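Side-chain contact in sialidase domain-containing protein (PDB 5HX0), which is of unknown function but carries a BNR-repeat, sialidase-like beta-propeller domain, which suggests a role in binding or cleaving glycans: residues F279-G284 against L366-A371. Numbering follows the deposited sequence.
Sequences FLRTAG and LGYPWA
R281 reaches Y368 with CG anti to the backbone N (chi1 170°), and its chain stays stretched as far as NE. This carries the guanidinium well away from its own strand. Y368 sets its CG anti to the carbonyl carbon (chi1 -75°), and the ring brings its hydroxyl out to the arginine. The backbones stay far apart, with CA of R281 10.9 Å from CA of Y368. The link between 279-284 and 366-371 is therefore made by two long side chains, which cross at about a right angle. NH1 of R281 lies 3.0 Å from OH of Y368. The hydroxyl sits at the edge of the guanidinium, near its plane. The guanidinium plane and the Y368 ring plane are 77° apart.

The chain is a six-bladed beta-propeller, as in sialidases. R281 lies on strand 276-283 of one blade, and Y368 on strand 367-375 of another. The blade with strand 314-318 comes between them in sequence, and the pair meets near the middle of the molecule. E265, on the strand beside that of R281, bridges the two groups: OE1 forms a salt bridge with NH1 of R281, and OE2 takes a hydrogen bond from OH of Y368. With R281, R209 and R331 close by, this Tyr-Glu pair resembles the sialidase active site, where such a pair supplies the nucleophile and an arginine triad binds the substrate carboxylate, though no activity is established for this protein. A bound acetate, probably from the crystallisation liquor, lies next to the Y368 side chain and may mark a pocket.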
loop_
_atom_site.group_PDB
_atom_site.type_symbol
_atom_site.label_atom_id
_atom_site.label_comp_id
_atom_site.label_asym_id
_atom_site.label_seq_id
_atom_site.Cartn_x
_atom_site.Cartn_y
_atom_site.Cartn_z
ATOM N N PHE A 279 -0.303 8.631 -30.760
ATOM C CA PHE A 279 0.738 9.641 -30.591
ATOM C C PHE A 279 1.854 9.053 -29.729
ATOM O O PHE A 279 1.618 8.697 -28.568
ATOM C CB PHE A 279 0.175 10.911 -29.945
ATOM C CG PHE A 279 -0.969 11.541 -30.709
ATOM C CD1 PHE A 279 -0.721 12.321 -31.850
ATOM C CD2 PHE A 279 -2.280 11.369 -30.287
ATOM C CE1 PHE A 279 -1.769 12.928 -32.558
ATOM C CE2 PHE A 279 -3.346 11.966 -31.000
ATOM C CZ PHE A 279 -3.079 12.749 -32.135
ATOM N N LEU A 280 3.071 8.994 -30.274
ATOM C CA LEU A 280 4.089 8.050 -29.815
ATOM C C LEU A 280 5.356 8.737 -29.313
ATOM O O LEU A 280 5.935 9.582 -30.006
ATOM C CB LEU A 280 4.452 7.091 -30.944
ATOM C CG LEU A 280 3.279 6.526 -31.746
ATOM C CD1 LEU A 280 3.793 5.805 -32.967
ATOM C CD2 LEU A 280 2.446 5.582 -30.876
ATOM N N ARG A 281 5.784 8.361 -28.109
ATOM C CA ARG A 281 7.120 8.684 -27.611
ATOM C C ARG A 281 8.148 7.714 -28.197
ATOM O O ARG A 281 7.894 6.515 -28.306
ATOM C CB ARG A 281 7.144 8.600 -26.085
ATOM C CG ARG A 281 8.548 8.684 -25.464
ATOM C CD ARG A 281 8.481 8.569 -23.934
ATOM N NE ARG A 281 9.823 8.593 -23.354
ATOM C CZ ARG A 281 10.086 8.715 -22.052
ATOM N NH1 ARG A 281 9.100 8.811 -21.175
ATOM N NH2 ARG A 281 11.341 8.756 -21.623
ATOM N N THR A 282 9.318 8.226 -28.562
ATOM C CA THR A 282 10.343 7.394 -29.180
ATOM C C THR A 282 11.601 7.347 -28.316
ATOM O O THR A 282 11.825 8.194 -27.451
ATOM C CB THR A 282 10.742 7.902 -30.581
ATOM O OG1 THR A 282 11.150 9.272 -30.497
ATOM C CG2 THR A 282 9.590 7.758 -31.588
ATOM N N ALA A 283 12.433 6.345 -28.586
ATOM C CA ALA A 283 13.824 6.313 -28.147
ATOM C C ALA A 283 14.681 6.041 -29.374
ATOM O O ALA A 283 14.294 5.253 -30.242
ATOM C CB ALA A 283 14.067 5.240 -27.060
ATOM N N GLY A 284 15.820 6.722 -29.471
ATOM C CA GLY A 284 16.675 6.563 -30.633
ATOM C C GLY A 284 16.312 7.437 -31.812
ATOM O O GLY A 284 16.801 7.194 -32.919
ATOM N N LEU A 366 10.017 15.748 -14.827
ATOM C CA LEU A 366 8.756 16.487 -14.875
ATOM C C LEU A 366 8.033 16.045 -16.138
ATOM O O LEU A 366 8.570 15.265 -16.926
ATOM C CB LEU A 366 8.984 18.014 -14.860
ATOM C CG LEU A 366 10.028 18.599 -15.828
ATOM C CD1 LEU A 366 9.559 18.590 -17.298
ATOM C CD2 LEU A 366 10.430 20.048 -15.438
ATOM N N GLY A 367 6.829 16.584 -16.352
ATOM C CA GLY A 367 6.106 16.360 -17.590
ATOM C C GLY A 367 4.903 15.445 -17.474
ATOM O O GLY A 367 4.112 15.552 -16.527
ATOM N N TYR A 368 4.754 14.533 -18.432
ATOM C CA TYR A 368 3.611 13.627 -18.494
ATOM C C TYR A 368 2.269 14.363 -18.353
ATOM O O TYR A 368 1.465 14.010 -17.484
ATOM C CB TYR A 368 3.737 12.546 -17.427
ATOM C CG TYR A 368 4.760 11.463 -17.734
ATOM C CD1 TYR A 368 6.103 11.770 -17.943
ATOM C CD2 TYR A 368 4.366 10.131 -17.845
ATOM C CE1 TYR A 368 7.047 10.778 -18.235
ATOM C CE2 TYR A 368 5.288 9.136 -18.135
ATOM C CZ TYR A 368 6.624 9.464 -18.330
ATOM O OH TYR A 368 7.522 8.458 -18.610
ATOM N N PRO A 369 2.001 15.356 -19.193
ATOM C CA PRO A 369 0.733 16.081 -19.048
ATOM C C PRO A 369 -0.477 15.237 -19.434
ATOM O O PRO A 369 -0.406 14.296 -20.227
ATOM C CB PRO A 369 0.894 17.299 -19.974
ATOM C CG PRO A 369 1.844 16.802 -21.042
ATOM C CD PRO A 369 2.806 15.885 -20.309
ATOM N N TRP A 370 -1.614 15.631 -18.873
ATOM C CA TRP A 370 -2.890 14.965 -19.097
ATOM C C TRP A 370 -3.979 16.012 -18.914
ATOM O O TRP A 370 -4.060 16.632 -17.848
ATOM C CB TRP A 370 -3.065 13.795 -18.106
ATOM C CG TRP A 370 -4.113 12.787 -18.496
ATOM C CD1 TRP A 370 -5.463 12.986 -18.582
ATOM C CD2 TRP A 370 -3.883 11.418 -18.842
ATOM N NE1 TRP A 370 -6.097 11.801 -18.960
ATOM C CE2 TRP A 370 -5.138 10.830 -19.122
ATOM C CE3 TRP A 370 -2.733 10.621 -18.917
ATOM C CZ2 TRP A 370 -5.269 9.476 -19.469
ATOM C CZ3 TRP A 370 -2.867 9.295 -19.265
ATOM C CH2 TRP A 370 -4.122 8.732 -19.535
ATOM N N ALA A 371 -4.799 16.228 -19.940
ATOM C CA ALA A 371 -5.764 17.321 -19.920
ATOM C C ALA A 371 -7.177 16.807 -19.678
ATOM O O ALA A 371 -7.515 15.668 -20.019
ATOM C CB ALA A 371 -5.725 18.118 -21.226
#